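Local coordinates for protein P35 antigen (Borrelia burgdorferi, PDB 4ALY) that is an outer surface lipoprotein of the Lyme disease spirochaete, critical to ensure infection after a tick bite, at residues 107-110 / 111-115; 258-261 / 262-266; 182-185 / 186-190; 196-199 / 200-204. All blocks are in the same frame, centred on the assembly; numbering follows the deposited sequence.

Contact 1: residues 107-110 / 111-115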
loop_
_atom_site.group_PDB
_atom_site.type_symbol
_atom_site.label_atom_id
_atom_site.label_comp_id
_atom_site.label_asym_id
_atom_site.label_seq_id
_atom_site.Cartn_x
_atom_site.Cartn_y
_atom_site.Cartn_z
ATOM N N ALA A 107 19.636 -1.276 -5.270
ATOM C CA ALA A 107 20.895 -2.059 -5.086
ATOM C C ALA A 107 20.789 -3.105 -3.987
ATOM O O ALA A 107 21.356 -4.163 -4.148
ATOM C CB ALA A 107 22.114 -1.137 -4.816
ATOM N N GLU A 108 20.075 -2.798 -2.871
ATOM C CA GLU A 108 20.028 -3.673 -1.682
ATOM C C GLU A 108 18.706 -4.260 -1.345
ATOM O O GLU A 108 18.629 -5.119 -0.423
ATOM C CB GLU A 108 20.407 -2.947 -0.404
ATOM C CG GLU A 108 21.548 -1.972 -0.502
ATOM C CD GLU A 108 22.860 -2.634 -0.730
ATOM O OE1 GLU A 108 22.898 -3.895 -0.881
ATOM O OE2 GLU A 108 23.855 -1.884 -0.752
ATOM N N ILE A 109 17.640 -3.774 -1.983
ATOM C CA ILE A 109 16.317 -4.307 -1.694
ATOM C C ILE A 109 15.756 -4.873 -2.971
ATOM O O ILE A 109 15.701 -6.102 -3.135
ATOM C CB ILE A 109 15.401 -3.224 -1.073
ATOM C CG1 ILE A 109 16.161 -2.433 -0.018
ATOM C CG2 ILE A 109 14.092 -3.820 -0.506
ATOM C CD1 ILE A 109 15.382 -1.297 0.637
ATOM N N PHE A 110 15.349 -4.017 -3.924
ATOM C CA PHE A 110 14.464 -4.540 -4.973
ATOM C C PHE A 110 15.198 -5.609 -5.773
ATOM O O PHE A 110 14.643 -6.616 -6.243
ATOM C CB PHE A 110 13.945 -3.441 -5.878
ATOM C CG PHE A 110 13.082 -2.413 -5.194
ATOM C CD1 PHE A 110 12.345 -2.713 -4.060
ATOM C CD2 PHE A 110 12.947 -1.140 -5.752
ATOM C CE1 PHE A 110 11.507 -1.769 -3.468
ATOM C CE2 PHE A 110 12.076 -0.185 -5.199
ATOM C CZ PHE A 110 11.358 -0.491 -4.048
ATOM N N SER A 111 16.494 -5.442 -5.886
ATOM C CA SER A 111 17.198 -6.477 -6.673
ATOM C C SER A 111 17.573 -7.725 -5.829
ATOM O O SER A 111 18.238 -8.568 -6.353
ATOM C CB SER A 111 18.409 -5.914 -7.424
ATOM O OG SER A 111 19.433 -5.641 -6.503
ATOM N N LYS A 112 17.151 -7.802 -4.572
ATOM C CA LYS A 112 17.381 -8.982 -3.703
ATOM C C LYS A 112 16.103 -9.686 -3.248
ATOM O O LYS A 112 16.198 -10.740 -2.624
ATOM C CB LYS A 112 18.078 -8.642 -2.388
ATOM C CG LYS A 112 19.244 -7.659 -2.444
ATOM C CD LYS A 112 20.466 -8.352 -2.997
ATOM C CE LYS A 112 21.730 -7.647 -2.516
ATOM N NZ LYS A 112 22.690 -8.275 -3.470
ATOM N N ILE A 113 14.929 -9.131 -3.517
ATOM C CA ILE A 113 13.718 -9.720 -3.007
ATOM C C ILE A 113 12.825 -10.109 -4.194
ATOM O O ILE A 113 13.034 -9.601 -5.280
ATOM C CB ILE A 113 12.957 -8.716 -2.097
ATOM C CG1 ILE A 113 12.583 -7.458 -2.930
ATOM C CG2 ILE A 113 13.775 -8.404 -0.829
ATOM C CD1 ILE A 113 11.477 -6.620 -2.345
ATOM N N PHE A 114 11.841 -10.976 -3.943
ATOM C CA PHE A 114 10.804 -11.421 -4.904
ATOM C C PHE A 114 9.405 -10.982 -4.527
ATOM O O PHE A 114 9.049 -10.963 -3.361
ATOM C CB PHE A 114 10.770 -12.932 -5.007
ATOM C CG PHE A 114 12.072 -13.477 -5.408
ATOM C CD1 PHE A 114 12.455 -13.458 -6.747
ATOM C CD2 PHE A 114 12.977 -13.935 -4.441
ATOM C CE1 PHE A 114 13.701 -13.906 -7.120
ATOM C CE2 PHE A 114 14.233 -14.397 -4.829
ATOM C CZ PHE A 114 14.575 -14.407 -6.167
ATOM N N PHE A 115 8.588 -10.727 -5.536
ATOM C CA PHE A 115 7.271 -10.246 -5.280
ATOM C C PHE A 115 6.483 -11.239 -4.423
ATOM O O PHE A 115 5.934 -10.879 -3.383
ATOM C CB PHE A 115 6.551 -9.906 -6.605
ATOM C CG PHE A 115 5.196 -9.281 -6.406
ATOM C CD1 PHE A 115 5.060 -8.058 -5.758
ATOM C CD2 PHE A 115 4.049 -9.917 -6.851
ATOM C CE1 PHE A 115 3.791 -7.492 -5.573
ATOM C CE2 PHE A 115 2.771 -9.343 -6.676
ATOM C CZ PHE A 115 2.646 -8.133 -6.038
#
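Lys112 and Ile113 fold back on Ile109 and Glu108 at the C-terminal end of the short helix 106-110, where the chain leaves a turn of wider, pi-type winding for the loop that leads to helix 129-137. A backbone hydrogen bond crosses this turn: Lys112 N donates to Ile109 O over 2.7 Å, and the donor stands 45° out of the carbonyl plane.

The apolar contacts are made by Ile113. Its CD1 lies 4.2 Å from Ile109 CG2 and also comes to the edge of the Phe110 ring, near the ring plane, with Ile113 CD1 4.4 Å from Phe110 CD1. Phe110 itself is buried against helix 129-137 and meets Phe123 edge-to-face, while Ile109 packs on helices 143-157 and 163-189.

The polar side chains are Ser111, Glu108 and Lys112. Ser111 OG bonds back to Arg106 O. The opposite charges of Glu108 and Lys112 stay apart, with 5.1 Å between Glu108 OE1 and Lys112 NZ. The lysine chain bends at chi2, and its CE comes to 3.9 Å from Ala107 O. With CG beside its own N (chi1 -43°), Lys112 lies against the preceding turn, its CG 3.3 Å from Glu108 O.

Contact 2: residues 258-261 / 262-266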
loop_
_atom_site.group_PDB
_atom_site.type_symbol
_atom_site.label_atom_id
_atom_site.label_comp_id
_atom_site.label_asym_id
_atom_site.label_seq_id
_atom_site.Cartn_x
_atom_site.Cartn_y
_atom_site.Cartn_z
ATOM N N ALA A 258 -1.182 -10.847 9.229
ATOM C CA ALA A 258 -2.383 -11.675 8.997
ATOM C C ALA A 258 -3.641 -10.852 9.140
ATOM O O ALA A 258 -4.506 -10.963 8.317
ATOM C CB ALA A 258 -2.412 -12.925 9.879
ATOM N N ASN A 259 -3.717 -9.977 10.132
ATOM C CA ASN A 259 -4.886 -9.095 10.246
ATOM C C ASN A 259 -5.080 -8.177 9.021
ATOM O O ASN A 259 -6.160 -8.162 8.378
ATOM C CB ASN A 259 -4.859 -8.350 11.588
ATOM C CG ASN A 259 -4.854 -9.329 12.816
ATOM O OD1 ASN A 259 -5.187 -10.552 12.706
ATOM N ND2 ASN A 259 -4.466 -8.800 13.986
ATOM N N ILE A 260 -4.009 -7.460 8.668
ATOM C CA ILE A 260 -3.984 -6.608 7.473
ATOM C C ILE A 260 -4.402 -7.386 6.243
ATOM O O ILE A 260 -5.294 -6.969 5.522
ATOM C CB ILE A 260 -2.605 -5.942 7.275
ATOM C CG1 ILE A 260 -2.355 -4.955 8.397
ATOM C CG2 ILE A 260 -2.525 -5.194 5.940
ATOM C CD1 ILE A 260 -0.908 -4.497 8.502
ATOM N N HIS A 261 -3.771 -8.521 6.020
ATOM C CA HIS A 261 -4.181 -9.430 4.935
ATOM C C HIS A 261 -5.673 -9.808 4.922
ATOM O O HIS A 261 -6.312 -9.868 3.839
ATOM C CB HIS A 261 -3.347 -10.713 5.015
ATOM C CG HIS A 261 -3.808 -11.767 4.077
ATOM N ND1 HIS A 261 -3.592 -11.690 2.729
ATOM C CD2 HIS A 261 -4.579 -12.909 4.293
ATOM C CE1 HIS A 261 -4.147 -12.757 2.131
ATOM N NE2 HIS A 261 -4.766 -13.496 3.093
ATOM N N ASP A 262 -6.222 -10.119 6.107
ATOM C CA ASP A 262 -7.618 -10.533 6.262
ATOM C C ASP A 262 -8.568 -9.435 5.893
ATOM O O ASP A 262 -9.470 -9.678 5.117
ATOM C CB ASP A 262 -7.935 -10.962 7.699
ATOM C CG ASP A 262 -7.312 -12.314 8.070
ATOM O OD1 ASP A 262 -6.882 -13.099 7.176
ATOM O OD2 ASP A 262 -7.266 -12.567 9.294
ATOM N N ILE A 263 -8.327 -8.233 6.446
ATOM C CA ILE A 263 -9.142 -7.043 6.234
ATOM C C ILE A 263 -9.160 -6.576 4.779
ATOM O O ILE A 263 -10.240 -6.292 4.236
ATOM C CB ILE A 263 -8.698 -5.901 7.142
ATOM C CG1 ILE A 263 -8.484 -6.444 8.544
ATOM C CG2 ILE A 263 -9.735 -4.777 7.150
ATOM C CD1 ILE A 263 -8.317 -5.388 9.628
ATOM N N ILE A 264 -7.989 -6.549 4.134
ATOM C CA ILE A 264 -7.929 -6.250 2.711
ATOM C C ILE A 264 -8.770 -7.204 1.851
ATOM O O ILE A 264 -9.570 -6.751 0.998
ATOM C CB ILE A 264 -6.492 -6.232 2.173
ATOM C CG1 ILE A 264 -5.816 -4.922 2.564
ATOM C CG2 ILE A 264 -6.526 -6.355 0.657
ATOM C CD1 ILE A 264 -4.316 -5.030 2.727
ATOM N N LEU A 265 -8.588 -8.505 2.058
ATOM C CA LEU A 265 -9.372 -9.528 1.316
ATOM C C LEU A 265 -10.860 -9.367 1.620
ATOM O O LEU A 265 -11.678 -9.424 0.726
ATOM C CB LEU A 265 -8.905 -10.928 1.700
ATOM C CG LEU A 265 -9.446 -12.162 0.989
ATOM C CD1 LEU A 265 -9.282 -12.006 -0.533
ATOM C CD2 LEU A 265 -8.761 -13.449 1.516
ATOM N N ASP A 266 -11.208 -9.115 2.880
ATOM C CA ASP A 266 -12.604 -8.853 3.232
ATOM C C ASP A 266 -13.177 -7.649 2.485
ATOM O O ASP A 266 -14.346 -7.635 2.155
ATOM C CB ASP A 266 -12.802 -8.709 4.753
ATOM C CG ASP A 266 -12.491 -10.026 5.530
ATOM O OD1 ASP A 266 -12.538 -11.113 4.929
ATOM O OD2 ASP A 266 -12.174 -9.973 6.745
#
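Ile260 and Ile264, one helical turn apart on helix 254-275, lie side by side and point the same way, with Ile260 CG2 3.7 Å from Ile264 CD1. Both have CG1 anti to the carbonyl carbon. This leaves the CG2 methyl of Ile260 on the side facing the next turn, while the extended CG1 branch of Ile264 carries its CD1 back to meet it. The same CD1 also rests 3.5 Å from Ile260 O, so the branch covers the carbonyl as well as the methyl. Beyond the pair, Ile260 touches Arg173, and Ile264 packs on Ser176, Ile177 and Ala180 of helix 163-189.

On the surface, His261 and Asp262 set their side chains at about a right angle, the ring and carboxylate planes 58° apart. His261 swings its ring away from its own N (chi1 172°), which brings CD2 within 3.7 Å of Asp262 OD1. The ring also approaches Leu265 obliquely, where His261 NE2 is 4.3 Å from Leu265 CD2. Asp262 turns the opposite way, its CG beside its own N, and so the carboxylate folds back toward the preceding turn.

Regular backbone bonds run beneath these side chains. Asp262 N reaches Ala258 O at 2.9 Å, Ile264 N is 3.1 Å from Ile260 O in a nearly straight bond (173°), and Leu265 N bonds to His261 O. The whole is an alpha-helix packed against a partner helix through an i to i+4 isoleucine pair, its surface a mixture of polar and apolar side chains.

Contact 3: residues 182-185 / 186-190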
loop_
_atom_site.group_PDB
_atom_site.type_symbol
_atom_site.label_atom_id
_atom_site.label_comp_id
_atom_site.label_asym_id
_atom_site.label_seq_id
_atom_site.Cartn_x
_atom_site.Cartn_y
_atom_site.Cartn_z
ATOM N N GLU A 182 -6.986 0.661 -5.265
ATOM C CA GLU A 182 -7.112 0.915 -6.689
ATOM C C GLU A 182 -7.951 -0.163 -7.389
ATOM O O GLU A 182 -8.574 0.108 -8.415
ATOM C CB GLU A 182 -5.730 1.083 -7.358
ATOM C CG GLU A 182 -4.919 2.142 -6.652
ATOM C CD GLU A 182 -3.625 2.531 -7.339
ATOM O OE1 GLU A 182 -3.196 1.813 -8.274
ATOM O OE2 GLU A 182 -3.038 3.560 -6.900
ATOM N N GLU A 183 -7.969 -1.378 -6.865
ATOM C CA GLU A 183 -8.792 -2.418 -7.458
ATOM C C GLU A 183 -10.251 -2.047 -7.182
ATOM O O GLU A 183 -11.129 -2.098 -8.089
ATOM C CB GLU A 183 -8.546 -3.740 -6.771
ATOM C CG GLU A 183 -7.344 -4.520 -7.230
ATOM C CD GLU A 183 -7.281 -5.855 -6.516
ATOM O OE1 GLU A 183 -8.287 -6.608 -6.550
ATOM O OE2 GLU A 183 -6.266 -6.148 -5.897
ATOM N N ILE A 184 -10.491 -1.678 -5.928
ATOM C CA ILE A 184 -11.805 -1.271 -5.463
ATOM C C ILE A 184 -12.286 -0.006 -6.203
ATOM O O ILE A 184 -13.424 0.029 -6.569
ATOM C CB ILE A 184 -11.856 -1.141 -3.916
ATOM C CG1 ILE A 184 -12.055 -2.510 -3.284
ATOM C CG2 ILE A 184 -12.901 -0.123 -3.426
ATOM C CD1 ILE A 184 -11.498 -2.569 -1.885
ATOM N N SER A 185 -11.437 0.994 -6.460
ATOM C CA SER A 185 -11.902 2.152 -7.204
ATOM C C SER A 185 -12.226 1.810 -8.659
ATOM O O SER A 185 -13.152 2.377 -9.225
ATOM C CB SER A 185 -10.916 3.308 -7.133
ATOM O OG SER A 185 -10.670 3.683 -5.808
ATOM N N ALA A 186 -11.463 0.890 -9.254
ATOM C CA ALA A 186 -11.690 0.458 -10.632
ATOM C C ALA A 186 -12.967 -0.375 -10.703
ATOM O O ALA A 186 -13.768 -0.181 -11.623
ATOM C CB ALA A 186 -10.484 -0.324 -11.190
ATOM N N LYS A 187 -13.152 -1.289 -9.741
ATOM C CA LYS A 187 -14.422 -2.005 -9.604
ATOM C C LYS A 187 -15.644 -1.084 -9.614
ATOM O O LYS A 187 -16.564 -1.299 -10.385
ATOM C CB LYS A 187 -14.425 -2.919 -8.372
ATOM C CG LYS A 187 -13.792 -4.259 -8.697
ATOM C CD LYS A 187 -13.596 -5.148 -7.488
ATOM C CE LYS A 187 -13.273 -6.526 -8.073
ATOM N NZ LYS A 187 -12.533 -7.452 -7.177
ATOM N N ILE A 188 -15.632 -0.062 -8.761
ATOM C CA ILE A 188 -16.771 0.829 -8.561
ATOM C C ILE A 188 -17.039 1.657 -9.810
ATOM O O ILE A 188 -18.182 1.709 -10.273
ATOM C CB ILE A 188 -16.552 1.793 -7.351
ATOM C CG1 ILE A 188 -16.604 1.023 -6.030
ATOM C CG2 ILE A 188 -17.503 3.008 -7.400
ATOM C CD1 ILE A 188 -16.400 1.913 -4.827
ATOM N N LEU A 189 -15.999 2.320 -10.334
ATOM C CA LEU A 189 -16.096 3.129 -11.563
ATOM C C LEU A 189 -16.482 2.314 -12.797
ATOM O O LEU A 189 -17.106 2.832 -13.725
ATOM C CB LEU A 189 -14.796 3.862 -11.830
ATOM C CG LEU A 189 -14.282 4.943 -10.888
ATOM C CD1 LEU A 189 -12.868 5.286 -11.353
ATOM C CD2 LEU A 189 -15.150 6.204 -10.870
ATOM N N ASN A 190 -16.145 1.035 -12.812
ATOM C CA ASN A 190 -16.571 0.183 -13.925
ATOM C C ASN A 190 -18.085 -0.097 -13.938
ATOM O O ASN A 190 -18.588 -0.769 -14.849
ATOM C CB ASN A 190 -15.796 -1.127 -13.973
ATOM C CG ASN A 190 -15.643 -1.642 -15.392
ATOM O OD1 ASN A 190 -15.965 -2.797 -15.689
ATOM N ND2 ASN A 190 -15.153 -0.774 -16.289
#
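This is an intrahelical contact over the last turns of helix 163-189, a partly buried segment with other helices packed around it. Successive i+4 to i backbone bonds hold it together: Ala186 N to Glu182 O, Lys187 N to Glu183 O at 2.7 Å, Ile188 N to Ile184 O at 3.1 Å and Leu189 N to Ser185 O. The Lys187 bond is the straightest of them (171°), whereas Ala186 N stands 41° out of the plane of the Glu182 carbonyl.

Ile184 and Ile188 form the apolar face, Ile184 CG2 lying 4.3 Å from Ile188 CD1. Both rest on Phe210 of helix 200-233. With CG beside its own N (chi1 -65°), Leu189 lies against the preceding turn, its CG 3.3 Å from Ser185 O.

Glu183 and Lys187 bear opposite charges, but Glu183 OE1 and Lys187 NZ, 4.4 Å apart, are too distant for a salt bridge. The lysine chain is extended past CG, and its NZ hydrogen-bonds to Thr272 OG1 of helix 254-275. Glu182 is buried, its carboxylate held by a salt bridge to Arg133 of helix 129-137 and, within its own helix, a hydrogen bond to Gln178; Ser185 OG likewise bonds back to Met181 O. Buried isoleucines, with Glu182 and Lys187 reaching neighbouring helices, mark this as the end of a central helix in an all-helical bundle.

Contact 4: residues 196-199 / 200-204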
loop_
_atom_site.group_PDB
_atom_site.type_symbol
_atom_site.label_atom_id
_atom_site.label_comp_id
_atom_site.label_asym_id
_atom_site.label_seq_id
_atom_site.Cartn_x
_atom_site.Cartn_y
_atom_site.Cartn_z
ATOM N N GLN A 196 -26.923 4.110 -8.375
ATOM C CA GLN A 196 -28.244 4.498 -7.855
ATOM C C GLN A 196 -29.212 3.302 -7.763
ATOM O O GLN A 196 -30.205 3.384 -7.065
ATOM C CB GLN A 196 -28.886 5.633 -8.636
ATOM C CG GLN A 196 -29.117 5.296 -10.099
ATOM C CD GLN A 196 -28.130 6.018 -10.967
ATOM O OE1 GLN A 196 -26.919 6.016 -10.684
ATOM N NE2 GLN A 196 -28.632 6.679 -12.015
ATOM N N GLN A 197 -28.891 2.191 -8.421
ATOM C CA GLN A 197 -29.688 0.976 -8.298
ATOM C C GLN A 197 -29.474 0.266 -6.987
ATOM O O GLN A 197 -30.108 -0.778 -6.743
ATOM C CB GLN A 197 -29.369 -0.012 -9.397
ATOM C CG GLN A 197 -30.008 0.295 -10.734
ATOM C CD GLN A 197 -29.742 -0.835 -11.722
ATOM O OE1 GLN A 197 -29.487 -0.589 -12.898
ATOM N NE2 GLN A 197 -29.756 -2.086 -11.229
ATOM N N LEU A 198 -28.576 0.800 -6.154
ATOM C CA LEU A 198 -28.181 0.103 -4.941
ATOM C C LEU A 198 -28.897 0.564 -3.690
ATOM O O LEU A 198 -29.170 1.736 -3.462
ATOM C CB LEU A 198 -26.659 0.104 -4.733
ATOM C CG LEU A 198 -25.740 -0.746 -5.613
ATOM C CD1 LEU A 198 -24.313 -0.389 -5.244
ATOM C CD2 LEU A 198 -25.946 -2.249 -5.473
ATOM N N ASN A 199 -29.244 -0.437 -2.918
ATOM C CA ASN A 199 -29.665 -0.347 -1.547
ATOM C C ASN A 199 -28.784 0.708 -0.818
ATOM O O ASN A 199 -27.592 0.816 -1.139
ATOM C CB ASN A 199 -29.417 -1.793 -1.077
ATOM C CG ASN A 199 -29.413 -1.952 0.401
ATOM O OD1 ASN A 199 -30.426 -1.751 1.056
ATOM N ND2 ASN A 199 -28.278 -2.363 0.941
ATOM N N LYS A 200 -29.317 1.501 0.122
ATOM C CA LYS A 200 -28.414 2.379 0.842
ATOM C C LYS A 200 -27.520 1.722 1.946
ATOM O O LYS A 200 -26.441 2.244 2.237
ATOM C CB LYS A 200 -29.011 3.757 1.258
ATOM C CG LYS A 200 -29.188 3.922 2.760
ATOM C CD LYS A 200 -28.862 5.266 3.361
ATOM C CE LYS A 200 -29.214 5.158 4.861
ATOM N NZ LYS A 200 -28.612 6.171 5.781
ATOM N N PRO A 201 -27.939 0.607 2.567
ATOM C CA PRO A 201 -26.907 -0.150 3.338
ATOM C C PRO A 201 -25.555 -0.528 2.589
ATOM O O PRO A 201 -24.460 -0.319 3.144
ATOM C CB PRO A 201 -27.684 -1.408 3.785
ATOM C CG PRO A 201 -29.088 -0.895 3.976
ATOM C CD PRO A 201 -29.304 0.243 2.999
ATOM N N ASN A 202 -25.660 -1.088 1.381
ATOM C CA ASN A 202 -24.540 -1.286 0.450
ATOM C C ASN A 202 -23.713 -0.019 0.111
ATOM O O ASN A 202 -22.479 -0.000 0.301
ATOM C CB ASN A 202 -25.081 -1.899 -0.844
ATOM C CG ASN A 202 -25.658 -3.294 -0.622
ATOM O OD1 ASN A 202 -25.612 -3.812 0.489
ATOM N ND2 ASN A 202 -26.163 -3.923 -1.694
ATOM N N LEU A 203 -24.378 1.030 -0.393
ATOM C CA LEU A 203 -23.748 2.361 -0.532
ATOM C C LEU A 203 -23.018 2.850 0.719
ATOM O O LEU A 203 -21.992 3.509 0.606
ATOM C CB LEU A 203 -24.727 3.416 -1.020
ATOM C CG LEU A 203 -25.402 3.166 -2.367
ATOM C CD1 LEU A 203 -26.423 4.253 -2.656
ATOM C CD2 LEU A 203 -24.412 3.095 -3.520
ATOM N N GLU A 204 -23.494 2.492 1.904
ATOM C CA GLU A 204 -22.800 2.905 3.147
ATOM C C GLU A 204 -21.524 2.118 3.389
ATOM O O GLU A 204 -20.524 2.673 3.840
ATOM C CB GLU A 204 -23.708 2.747 4.412
ATOM C CG GLU A 204 -24.705 3.871 4.609
ATOM C CD GLU A 204 -24.037 5.211 4.830
ATOM O OE1 GLU A 204 -22.805 5.250 5.053
ATOM O OE2 GLU A 204 -24.742 6.236 4.775
#
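Leu198 and Leu203 pack obliquely against each other where the loop after helix 163-189 enters helix 200-233, with Leu198 CD1 3.9 Å from Leu203 CD2. Leu198 also crosses Asn202 at about a right angle, its CD2 4.1 Å from Asn202 ND2. Leu203 CG further rests 3.4 Å from Asn199 O.

Asn199 occupies the N-cap position. Its CG is turned away from its own N (chi1 165°), which lays the amide over the first turn, and the Asn199 and Pro201 side chains cross at about a right angle. Asn199 OD1 is 3.0 Å from Pro201 CD, and the other end of the amide reaches in toward Asn202, with Asn199 ND2 3.1 Å from Asn202 OD1. The cap's backbone also takes part: Leu203 N gives a weak, straight bond to Asn199 O at 3.3 Å. Within the helix, Lys200 NZ and Glu204 OE2 form a long salt bridge of 4.0 Å.

Two helices flank this helix start. Leu203 is buried on Leu75 and Ile76 of helix 70-95, which Lys200 also touches through Val72, while Leu198 and Asn202 rest on Ile274 of helix 254-275.

In the fold
All four contacts are local and follow one another along the chain without nesting or crossing. Contact 1 comes first, at the exit of helix 106-110 into the loop toward helix 129-137. Contact 3 follows at the end of helix 163-189, its centre about 29 Å from that of contact 1 and on the opposite side of the chain's centre. A short connection leads to contact 4, which opens helix 200-233. Contact 2 comes last, within helix 254-275. Helix 163-189 links three of them: its side chains meet contacts 1 and 2, and contact 3 lies on it. Contact 4 is tied instead to helix 70-95 and to helix 254-275, which also carries contact 2.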